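DNA binding protein (Mycobacterium tuberculosis, PDB 4NB5) represses transcription of the MmpS2-MmpL2, MmpS4-MmpL4 and MmpS5-MmpL5 transport systems and of its own gene by binding their promoter regions as a MarR-type homodimer. Local coordinates at residues F100-G103 against E104-R107; E49-S52 against S53-A57; R137-R140 against D141-Y145. One frame throughout, in Å; residues are numbered along the deposited sequence. Where two conformers were deposited one is given.

Contact 1 (F100-G103 against E104-R107); sequences FAAG and ERER. With 2JT (1,3-dihydroxypropan-2-yl octadecanoate), chain E.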
ATOM      1  N   PHE B 100     -11.560   4.154   3.977  1.00  8.67           N
ATOM      2  CA  PHE B 100     -11.127   5.365   3.299  1.00  8.27           C
ATOM      3  C   PHE B 100      -9.839   5.931   3.914  1.00  8.79           C
ATOM      4  O   PHE B 100      -9.049   6.580   3.227  1.00  9.65           O
ATOM      5  CB  PHE B 100     -12.280   6.367   3.198  1.00 11.65           C
ATOM      6  CG  PHE B 100     -13.243   6.008   2.111  1.00  9.75           C
ATOM      7  CD1 PHE B 100     -14.149   4.978   2.304  1.00  9.14           C
ATOM      8  CD2 PHE B 100     -13.197   6.626   0.876  1.00 11.37           C
ATOM      9  CE1 PHE B 100     -15.016   4.601   1.293  1.00 11.46           C
ATOM     10  CE2 PHE B 100     -14.063   6.252  -0.137  1.00 13.66           C
ATOM     11  CZ  PHE B 100     -14.974   5.236   0.079  1.00 10.47           C
ATOM     12  N   ALA B 101      -9.597   5.629   5.180  1.00  9.19           N
ATOM     13  CA  ALA B 101      -8.308   5.949   5.781  1.00 10.52           C
ATOM     14  C   ALA B 101      -7.245   5.069   5.143  1.00 11.04           C
ATOM     15  O   ALA B 101      -6.152   5.532   4.818  1.00 10.76           O
ATOM     16  CB  ALA B 101      -8.331   5.742   7.261  1.00 10.77           C
ATOM     17  N   ALA B 102      -7.569   3.796   4.954  1.00 12.04           N
ATOM     18  CA  ALA B 102      -6.654   2.876   4.280  1.00 11.43           C
ATOM     19  C   ALA B 102      -6.392   3.325   2.839  1.00 11.69           C
ATOM     20  O   ALA B 102      -5.262   3.268   2.336  1.00 12.88           O
ATOM     21  CB  ALA B 102      -7.220   1.466   4.305  1.00 12.61           C
ATOM     22  N   GLY B 103      -7.437   3.793   2.177  1.00  9.33           N
ATOM     23  CA  GLY B 103      -7.299   4.355   0.845  1.00  7.34           C
ATOM     24  C   GLY B 103      -6.358   5.552   0.830  1.00  7.94           C
ATOM     25  O   GLY B 103      -5.509   5.689  -0.070  1.00 10.39           O
ATOM     26  N   GLU B 104      -6.495   6.423   1.823  1.00  9.65           N
ATOM     27  CA  GLU B 104      -5.614   7.584   1.910  1.00  9.48           C
ATOM     28  C   GLU B 104      -4.167   7.189   2.180  1.00 13.61           C
ATOM     29  O   GLU B 104      -3.244   7.869   1.734  1.00 14.11           O
ATOM     30  CB  GLU B 104      -6.093   8.569   2.970  1.00 16.10           C
ATOM     31  CG  GLU B 104      -7.128   9.558   2.468  1.00 38.60           C
ATOM     32  CD  GLU B 104      -6.631  10.389   1.292  1.00 19.71           C
ATOM     33  OE1 GLU B 104      -7.371  10.483   0.294  1.00 39.96           O
ATOM     34  OE2 GLU B 104      -5.510  10.940   1.368  1.00 31.11           O
ATOM     35  N   ARG B 105      -3.944   6.108   2.917  1.00 12.05           N
ATOM     36  CA  ARG B 105      -2.581   5.620   3.123  0.69 10.55           C
ATOM     37  C   ARG B 105      -1.963   5.166   1.804  1.00 15.94           C
ATOM     38  O   ARG B 105      -0.779   5.369   1.561  1.00 12.88           O
ATOM     39  CB  ARG B 105      -2.552   4.480   4.138  0.69 12.82           C
ATOM     40  CG  ARG B 105      -2.871   4.927   5.542  0.69 16.89           C
ATOM     41  CD  ARG B 105      -3.026   3.742   6.464  0.69 15.68           C
ATOM     42  NE  ARG B 105      -3.814   4.070   7.648  0.69 24.87           N
ATOM     43  CZ  ARG B 105      -4.739   3.276   8.178  0.69 15.59           C
ATOM     44  NH1 ARG B 105      -5.003   2.093   7.641  0.69 10.77           N
ATOM     45  NH2 ARG B 105      -5.406   3.668   9.254  0.69 32.78           N
ATOM     46  N   GLU B 106      -2.765   4.548   0.946  1.00  9.71           N
ATOM     47  CA  GLU B 106      -2.268   4.146  -0.357  1.00 12.99           C
ATOM     48  C   GLU B 106      -1.910   5.391  -1.173  1.00 14.92           C
ATOM     49  O   GLU B 106      -0.949   5.379  -1.943  1.00 16.26           O
ATOM     50  CB  GLU B 106      -3.297   3.299  -1.100  1.00 19.41           C
ATOM     51  CG  GLU B 106      -2.976   3.067  -2.569  1.00 25.35           C
ATOM     52  CD  GLU B 106      -1.712   2.256  -2.772  1.00 52.56           C
ATOM     53  OE1 GLU B 106      -1.297   2.078  -3.937  1.00 44.20           O
ATOM     54  OE2 GLU B 106      -1.135   1.794  -1.766  1.00 46.58           O
ATOM     55  N   ARG B 107      -2.671   6.469  -0.992  1.00 13.65           N
ATOM     56  CA  ARG B 107      -2.356   7.728  -1.669  1.00 12.93           C
ATOM     57  C   ARG B 107      -1.016   8.303  -1.218  1.00 11.56           C
ATOM     58  O   ARG B 107      -0.285   8.883  -2.028  1.00 15.03           O
ATOM     59  CB  ARG B 107      -3.452   8.768  -1.456  1.00 17.81           C
ATOM     60  CG  ARG B 107      -4.589   8.635  -2.435  1.00 28.76           C
ATOM     61  CD  ARG B 107      -4.983   9.973  -3.038  1.00 57.41           C
ATOM     62  NE  ARG B 107      -3.836  10.777  -3.469  1.00 43.46           N
ATOM     63  CZ  ARG B 107      -3.347  10.815  -4.707  1.00 49.13           C
ATOM     64  NH1 ARG B 107      -3.884  10.087  -5.677  1.00 56.51           N
ATOM     65  NH2 ARG B 107      -2.307  11.590  -4.976  1.00 56.22           N
TER
HETATM   66  C10 2JT E 201     -11.156   6.878  -5.611  1.00 41.33           C
HETATM   67  C13 2JT E 201     -10.269   9.286  -8.717  1.00 54.19           C
HETATM   68  C15 2JT E 201     -10.305  11.659  -7.960  1.00 40.53           C
HETATM   69  C17 2JT E 201      -9.992  13.679  -9.335  1.00 33.43           C
HETATM   70  C20 2JT E 201     -13.117  15.809 -10.009  1.00 32.70           C
HETATM   71  C21 2JT E 201     -13.062  17.159  -9.430  1.00 31.58           C
HETATM   72  C22 2JT E 201     -14.374  17.507  -8.707  1.00 35.39           C
HETATM   73  C24 2JT E 201     -16.821  17.490  -8.901  1.00 40.12           C
HETATM   74  O01 2JT E 201      -8.235   8.001  -5.665  1.00 82.19           O
HETATM   75  C02 2JT E 201      -8.843   7.616  -4.706  1.00 69.50           C
HETATM   76  O03 2JT E 201      -8.294   6.497  -4.180  1.00 74.38           O
HETATM   77  C04 2JT E 201      -7.899   6.266  -3.014  1.00 39.61           C
HETATM   78  C05 2JT E 201      -7.498   7.531  -2.315  1.00 42.90           C
HETATM   79  O06 2JT E 201      -8.291   7.748  -1.218  1.00 45.91           O
HETATM   80  C07 2JT E 201      -6.723   5.309  -3.480  1.00 47.82           C
HETATM   81  O08 2JT E 201      -6.110   4.931  -2.522  1.00 19.31           O
HETATM   82  C09 2JT E 201     -10.393   7.706  -4.485  1.00 56.26           C
HETATM   83  C11 2JT E 201     -11.504   7.751  -6.829  1.00 59.74           C
HETATM   84  C12 2JT E 201     -10.202   8.470  -7.404  1.00 62.73           C
HETATM   85  C14 2JT E 201      -9.469  10.568  -8.621  1.00 48.05           C
HETATM   86  C16 2JT E 201      -9.735  12.993  -8.062  1.00 45.21           C
HETATM   87  C18 2JT E 201     -11.397  13.927  -9.579  1.00 22.50           C
HETATM   88  C19 2JT E 201     -11.721  15.225 -10.355  1.00 27.31           C
HETATM   89  C23 2JT E 201     -15.541  17.738  -9.560  1.00 39.70           C
HETATM   90  C25 2JT E 201     -17.838  17.381 -10.036  1.00 45.09           C
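Gly103 and Arg107 meet through the backbone and share the head of a bound glycerol ester of octadecanoic acid. The Gly103 O accepts from Arg107 N at 3.1 Å, and the ligand hydroxyl O08 lies 2.6 Å from that same Gly103 O, close enough for a hydrogen bond, although its proton may go elsewhere. The second ligand hydroxyl, O06, donates to Glu104 OE1 over 3.3 Å; the bend at chi2 of Glu104 (-58°) folds its carboxylate back to that side. Arg107 brings aliphatic carbon instead, its CG crowding ligand C05 so closely that the fit there is doubtful, while Glu106 CB lies 3.5 Å from O08. On another side of the helix Arg105, in one of its two conformers, stretches back along the preceding turn, one guanidinium face over the backbone at Ala101 and Ala102, and its NH1 forms a salt bridge with Asp116 of a third subunit. Glu104 N to Phe100 O, at 2.9 Å, belongs to the i to i+4 series that holds Gly103 O, Glu104 and Arg107 toward the ligand. Farther out, Phe100 packs on Phe79, and Phe77 O and Arg107 of the second subunit also bind the ester. This is a helical wall of the ligand pocket in a MarR-type dimer.

Contact 2 (E49-S52 against S53-A57); sequences ERQS and SEELA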
ATOM      1  N   GLU B  49     -21.625  -7.820   5.503  1.00 15.77           N
ATOM      2  CA  GLU B  49     -20.536  -7.059   4.916  1.00 13.17           C
ATOM      3  C   GLU B  49     -19.680  -7.913   3.991  1.00 14.47           C
ATOM      4  O   GLU B  49     -19.244  -7.443   2.943  1.00 14.40           O
ATOM      5  CB  GLU B  49     -19.690  -6.419   6.014  1.00 17.23           C
ATOM      6  CG  GLU B  49     -20.494  -5.459   6.872  1.00 19.12           C
ATOM      7  CD  GLU B  49     -19.659  -4.739   7.908  1.00 24.83           C
ATOM      8  OE1 GLU B  49     -18.416  -4.766   7.801  1.00 33.31           O
ATOM      9  OE2 GLU B  49     -20.254  -4.148   8.833  1.00 40.61           O
ATOM     10  N   ARG B  50     -19.440  -9.169   4.352  1.00 14.22           N
ATOM     11  CA  ARG B  50     -18.672 -10.033   3.472  1.00 15.15           C
ATOM     12  C   ARG B  50     -19.561 -10.645   2.383  1.00 17.34           C
ATOM     13  O   ARG B  50     -20.671 -11.097   2.652  1.00 21.75           O
ATOM     14  CB  ARG B  50     -17.950 -11.126   4.265  1.00 24.51           C
ATOM     15  CG  ARG B  50     -18.758 -12.379   4.489  1.00 51.65           C
ATOM     16  CD  ARG B  50     -17.869 -13.489   5.007  1.00 52.35           C
ATOM     17  NE  ARG B  50     -18.561 -14.771   5.027  1.00 62.25           N
ATOM     18  CZ  ARG B  50     -17.974 -15.930   5.298  1.00 64.81           C
ATOM     19  NH1 ARG B  50     -16.677 -15.974   5.575  1.00 38.35           N
ATOM     20  NH2 ARG B  50     -18.687 -17.049   5.291  1.00 53.97           N
ATOM     21  N   GLN B  51     -19.055 -10.642   1.154  1.00 15.88           N
ATOM     22  CA  GLN B  51     -19.793 -11.132  -0.005  1.00 16.29           C
ATOM     23  C   GLN B  51     -18.924 -12.060  -0.841  1.00 14.59           C
ATOM     24  O   GLN B  51     -17.745 -11.773  -1.077  1.00 17.60           O
ATOM     25  CB  GLN B  51     -20.224  -9.957  -0.891  1.00 16.28           C
ATOM     26  CG  GLN B  51     -21.094  -8.932  -0.199  1.00 15.37           C
ATOM     27  CD  GLN B  51     -22.567  -9.265  -0.297  1.00 17.26           C
ATOM     28  OE1 GLN B  51     -23.118  -9.357  -1.396  1.00 14.85           O
ATOM     29  NE2 GLN B  51     -23.212  -9.446   0.843  1.00 18.59           N
ATOM     30  N   SER B  52     -19.507 -13.155  -1.326  1.00 17.88           N
ATOM     31  CA  SER B  52     -18.794 -14.049  -2.231  1.00 19.09           C
ATOM     32  C   SER B  52     -18.731 -13.478  -3.639  1.00 14.64           C
ATOM     33  O   SER B  52     -19.544 -12.630  -4.019  1.00 16.99           O
ATOM     34  CB  SER B  52     -19.484 -15.413  -2.279  1.00 23.21           C
ATOM     35  OG  SER B  52     -20.668 -15.343  -3.055  1.00 20.07           O
ATOM     36  N   SER B  53     -17.772 -13.957  -4.423  1.00 15.70           N
ATOM     37  CA  SER B  53     -17.629 -13.529  -5.810  1.00 19.01           C
ATOM     38  C   SER B  53     -18.934 -13.730  -6.581  1.00 20.86           C
ATOM     39  O   SER B  53     -19.355 -12.868  -7.361  1.00 16.05           O
ATOM     40  CB  SER B  53     -16.501 -14.309  -6.492  1.00 28.46           C
ATOM     41  OG  SER B  53     -15.236 -13.907  -5.999  1.00 43.14           O
ATOM     42  N   GLU B  54     -19.582 -14.866  -6.340  1.00 19.11           N
ATOM     43  CA  GLU B  54     -20.828 -15.203  -7.018  1.00 23.06           C
ATOM     44  C   GLU B  54     -21.943 -14.237  -6.622  1.00 14.07           C
ATOM     45  O   GLU B  54     -22.700 -13.772  -7.476  1.00 16.53           O
ATOM     46  CB  GLU B  54     -21.232 -16.644  -6.686  1.00 22.43           C
ATOM     47  CG  GLU B  54     -20.268 -17.713  -7.218  1.00 48.67           C
ATOM     48  CD  GLU B  54     -18.890 -17.708  -6.552  1.00 64.03           C
ATOM     49  OE1 GLU B  54     -17.901 -18.020  -7.252  1.00 62.67           O
ATOM     50  OE2 GLU B  54     -18.788 -17.413  -5.338  1.00 37.24           O
ATOM     51  N   GLU B  55     -22.028 -13.935  -5.329  1.00 17.66           N
ATOM     52  CA  GLU B  55     -23.036 -13.015  -4.810  1.00 12.44           C
ATOM     53  C   GLU B  55     -22.881 -11.623  -5.411  1.00 14.04           C
ATOM     54  O   GLU B  55     -23.872 -10.952  -5.719  1.00 13.71           O
ATOM     55  CB  GLU B  55     -22.940 -12.925  -3.286  1.00 17.11           C
ATOM     56  CG  GLU B  55     -23.517 -14.124  -2.556  1.00 20.29           C
ATOM     57  CD  GLU B  55     -23.320 -14.046  -1.051  1.00 50.82           C
ATOM     58  OE1 GLU B  55     -22.360 -13.379  -0.601  1.00 28.08           O
ATOM     59  OE2 GLU B  55     -24.129 -14.652  -0.318  1.00 39.52           O
ATOM     60  N   LEU B  56     -21.632 -11.194  -5.569  1.00 15.51           N
ATOM     61  CA  LEU B  56     -21.340  -9.883  -6.137  1.00 14.45           C
ATOM     62  C   LEU B  56     -21.730  -9.832  -7.605  1.00 15.49           C
ATOM     63  O   LEU B  56     -22.341  -8.867  -8.066  1.00 15.07           O
ATOM     64  CB  LEU B  56     -19.855  -9.550  -5.969  1.00 14.11           C
ATOM     65  CG  LEU B  56     -19.428  -9.366  -4.513  1.00 18.20           C
ATOM     66  CD1 LEU B  56     -17.913  -9.264  -4.386  1.00 17.69           C
ATOM     67  CD2 LEU B  56     -20.095  -8.140  -3.909  1.00 16.16           C
ATOM     68  N   ALA B  57     -21.386 -10.882  -8.345  1.00 15.54           N
ATOM     69  CA  ALA B  57     -21.729 -10.943  -9.756  1.00 13.77           C
ATOM     70  C   ALA B  57     -23.243 -10.901  -9.932  1.00 16.03           C
ATOM     71  O   ALA B  57     -23.743 -10.251 -10.841  1.00 14.13           O
ATOM     72  CB  ALA B  57     -21.158 -12.195 -10.387  1.00 19.90           C
TER
HETATM   73  O   HOH W   1     -22.629 -12.994   2.024  1.00 32.07           O
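Ser52 ends the short strand 51-52 and is at the same time the N-cap of helix 53-59, so the backbone turns from extended at Ser52 to helical at Ser53 with no linker between. Leu56 N closes the first turn on Ser52 O at 3.0 Å, nearly in line with the carbonyl bond.

Side chains then bind the backbone in both directions. Ser52 OG takes the N-H of Glu55 at 3.0 Å, having been placed between its own backbone N and carbonyl carbon (chi1 76°), a rotamer that swings the hydroxyl over the start of the helix. In return Glu55 OE1 accepts from Ser52 N, also at 3.0 Å and almost straight at 168°; the N-H comes in on the anti side of the carboxylate, tilted 30° from its plane. Beyond CG the Glu55 chain runs extended, which carries the carboxylate back past Ser52 OG to reach that amide. A water donates to the same OE1 at 2.7 Å and to Arg50 O, linking the Arg50 carbonyl to the Glu55 carboxylate. On the buried side Leu56 CD2 packs 3.5 Å from Gln51 CB, and Leu56 continues onto Leu39, Trp42, Phe93 and Ile67. The amide oxygen of Gln51 is held by Trp42 NE1, while Arg50 reaches Glu21 of a fourth subunit. The reciprocal Ser52-Glu55 pair is a capping box, here starting the first helix of the segment assigned as the helix-turn-helix DNA-binding motif.

Contact 3 (R137-R140 against D141-Y145); sequences REMR and DLLAY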
ATOM      1  N   ARG B 137      10.444  20.641 -10.099  1.00 11.25           N
ATOM      2  CA  ARG B 137      10.805  21.013  -8.734  1.00  8.19           C
ATOM      3  C   ARG B 137       9.554  21.314  -7.921  1.00 11.79           C
ATOM      4  O   ARG B 137       9.457  20.922  -6.754  1.00 16.33           O
ATOM      5  CB  ARG B 137      11.756  22.212  -8.701  1.00 12.91           C
ATOM      6  CG  ARG B 137      13.159  21.890  -9.162  1.00 15.43           C
ATOM      7  CD  ARG B 137      14.155  23.000  -8.788  1.00 18.89           C
ATOM      8  NE  ARG B 137      13.836  24.276  -9.429  1.00 16.48           N
ATOM      9  CZ  ARG B 137      14.230  24.630 -10.655  1.00 15.60           C
ATOM     10  NH1 ARG B 137      14.966  23.814 -11.393  1.00 24.34           N
ATOM     11  NH2 ARG B 137      13.884  25.809 -11.150  1.00 20.47           N
ATOM     12  N   GLU B 138       8.600  22.013  -8.531  1.00 11.56           N
ATOM     13  CA  GLU B 138       7.338  22.341  -7.876  1.00 13.12           C
ATOM     14  C   GLU B 138       6.545  21.075  -7.542  1.00 12.68           C
ATOM     15  O   GLU B 138       5.983  20.954  -6.450  1.00 13.14           O
ATOM     16  CB  GLU B 138       6.505  23.286  -8.752  1.00 18.64           C
ATOM     17  CG  GLU B 138       7.073  24.707  -8.849  1.00 19.34           C
ATOM     18  CD  GLU B 138       6.278  25.612  -9.783  1.00 30.60           C
ATOM     19  OE1 GLU B 138       5.413  25.106 -10.532  1.00 31.84           O
ATOM     20  OE2 GLU B 138       6.525  26.836  -9.768  1.00 37.62           O
ATOM     21  N   MET B 139       6.505  20.140  -8.487  1.00  9.95           N
ATOM     22  CA  MET B 139       5.867  18.838  -8.286  1.00  9.49           C
ATOM     23  C   MET B 139       6.490  18.119  -7.094  1.00 12.57           C
ATOM     24  O   MET B 139       5.800  17.698  -6.158  1.00 11.17           O
ATOM     25  CB  MET B 139       6.076  17.988  -9.534  1.00 12.27           C
ATOM     26  CG  MET B 139       5.585  16.554  -9.447  1.00 13.32           C
ATOM     27  SD  MET B 139       5.966  15.668 -10.973  1.00 14.49           S
ATOM     28  CE  MET B 139       5.329  14.025 -10.613  1.00 18.79           C
ATOM     29  N   ARG B 140       7.806  17.972  -7.146  1.00 11.40           N
ATOM     30  CA  ARG B 140       8.560  17.289  -6.090  1.00 12.38           C
ATOM     31  C   ARG B 140       8.285  17.894  -4.715  1.00 13.23           C
ATOM     32  O   ARG B 140       7.990  17.169  -3.746  1.00 13.74           O
ATOM     33  CB  ARG B 140      10.061  17.360  -6.394  1.00 12.06           C
ATOM     34  CG  ARG B 140      10.950  16.681  -5.352  1.00 17.50           C
ATOM     35  CD  ARG B 140      12.398  17.147  -5.492  1.00 24.11           C
ATOM     36  NE  ARG B 140      12.511  18.602  -5.381  1.00 25.09           N
ATOM     37  CZ  ARG B 140      13.578  19.311  -5.747  1.00 46.66           C
ATOM     38  NH1 ARG B 140      14.646  18.714  -6.259  1.00 33.35           N
ATOM     39  NH2 ARG B 140      13.575  20.630  -5.608  1.00 31.19           N
ATOM     40  N   ASP B 141       8.367  19.219  -4.631  1.00 10.26           N
ATOM     41  CA  ASP B 141       8.228  19.928  -3.360  1.00 15.13           C
ATOM     42  C   ASP B 141       6.808  19.845  -2.803  1.00 13.14           C
ATOM     43  O   ASP B 141       6.624  19.673  -1.600  1.00 14.19           O
ATOM     44  CB  ASP B 141       8.624  21.398  -3.513  1.00 15.11           C
ATOM     45  CG  ASP B 141      10.103  21.583  -3.825  1.00 25.69           C
ATOM     46  OD1 ASP B 141      10.878  20.612  -3.690  1.00 25.07           O
ATOM     47  OD2 ASP B 141      10.484  22.712  -4.199  1.00 26.95           O
ATOM     48  N   LEU B 142       5.805  19.983  -3.668  1.00 12.48           N
ATOM     49  CA  LEU B 142       4.412  19.872  -3.228  1.00 12.07           C
ATOM     50  C   LEU B 142       4.125  18.464  -2.715  1.00 10.68           C
ATOM     51  O   LEU B 142       3.494  18.283  -1.660  1.00 11.72           O
ATOM     52  CB  LEU B 142       3.456  20.232  -4.373  1.00 15.32           C
ATOM     53  CG  LEU B 142       1.947  20.285  -4.090  1.00 16.44           C
ATOM     54  CD1 LEU B 142       1.329  18.891  -4.048  1.00 14.68           C
ATOM     55  CD2 LEU B 142       1.663  21.040  -2.806  1.00 18.47           C
ATOM     56  N   LEU B 143       4.582  17.459  -3.449  1.00 11.26           N
ATOM     57  CA  LEU B 143       4.342  16.078  -3.038  1.00  9.30           C
ATOM     58  C   LEU B 143       5.017  15.756  -1.700  1.00 12.27           C
ATOM     59  O   LEU B 143       4.405  15.133  -0.829  1.00 12.97           O
ATOM     60  CB  LEU B 143       4.807  15.104  -4.119  1.00 10.74           C
ATOM     61  CG  LEU B 143       4.015  15.142  -5.432  1.00 11.86           C
ATOM     62  CD1 LEU B 143       4.731  14.351  -6.517  1.00 13.39           C
ATOM     63  CD2 LEU B 143       2.619  14.610  -5.207  1.00 16.35           C
ATOM     64  N   ALA B 144       6.268  16.170  -1.536  1.00 13.39           N
ATOM     65  CA  ALA B 144       6.977  15.942  -0.276  1.00 11.17           C
ATOM     66  C   ALA B 144       6.198  16.555   0.885  1.00 16.14           C
ATOM     67  O   ALA B 144       6.031  15.940   1.937  1.00 16.22           O
ATOM     68  CB  ALA B 144       8.374  16.533  -0.342  1.00 15.20           C
ATOM     69  N   TYR B 145       5.719  17.777   0.693  1.00 11.93           N
ATOM     70  CA  TYR B 145       4.998  18.487   1.741  1.00 11.21           C
ATOM     71  C   TYR B 145       3.670  17.782   2.052  1.00 13.44           C
ATOM     72  O   TYR B 145       3.343  17.547   3.220  1.00 12.30           O
ATOM     73  CB  TYR B 145       4.781  19.941   1.318  1.00 13.34           C
ATOM     74  CG  TYR B 145       3.829  20.752   2.162  1.00 14.38           C
ATOM     75  CD1 TYR B 145       4.206  21.256   3.398  1.00 21.42           C
ATOM     76  CD2 TYR B 145       2.551  21.035   1.707  1.00 14.75           C
ATOM     77  CE1 TYR B 145       3.329  22.013   4.158  1.00 24.04           C
ATOM     78  CE2 TYR B 145       1.671  21.784   2.458  1.00 16.23           C
ATOM     79  CZ  TYR B 145       2.065  22.274   3.679  1.00 17.02           C
ATOM     80  OH  TYR B 145       1.176  23.025   4.418  1.00 22.19           O
TER
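Met139 and Leu143 make the tight side of this helical turn. Met139 CG lies 3.8 Å from Leu143 CD1, the two chains slanting across one another, and Leu143 CG sits 3.2 Å from Met139 O, the carbonyl that also accepts Leu143 N at 3.0 Å. Met139 starts anti to its amide nitrogen (chi1 175°) and stays extended to CE, so its thioether runs out from the helix, and its methyl also comes within 4.2 Å of Leu143 CD1.

The looser, partly exposed side is polar. There Arg140 and Asp141, neighbours in sequence, lie alongside each other and point the same way. Arg140 NE donates to Asp141 OD1 at 3.1 Å in a salt bridge, and NH2 adds a weak bond of 3.3 Å to the same oxygen. The oxygen lies close to the guanidinium plane, whereas NE approaches the carboxylate from above its plane, with the two flat groups 24° apart; the bend at chi3 (57°) turns the guanidinium back to Asp141. Arg137 leads away and uses its NH1 on Pro130 O, and Glu138 pairs with Arg134.

Within the subunit, Leu143 rests on Leu114 and Arg140 on Asp119 and Leu122 of helix 99-124. Met139 and Leu142 pack instead on Phe100 of the second subunit, and Asp141 and Tyr145 meet its Tyr157, placing this part of helix 134-159 between its own helix 99-124 and the dimer partner.

Contact 1 is the buried one, its centre about 7 Å from the centre of the chain; contacts 2 and 3 are partly buried, their centres about 19 and 22 Å from the chain's centre and on opposite sides of it. Contacts 1 and 3 are stretches of the two successive long helices, 99-124 and 134-159, and both touch the second subunit. Contact 2 belongs to the probable DNA-binding helix-turn-helix, where a strand passes directly into a helix. The chemistry follows place: contact 1 offers polar groups to a ligand, contact 2 pairs side chains with backbone at a helix start, and contact 3 divides into an apolar packing side and a partly exposed ion pair.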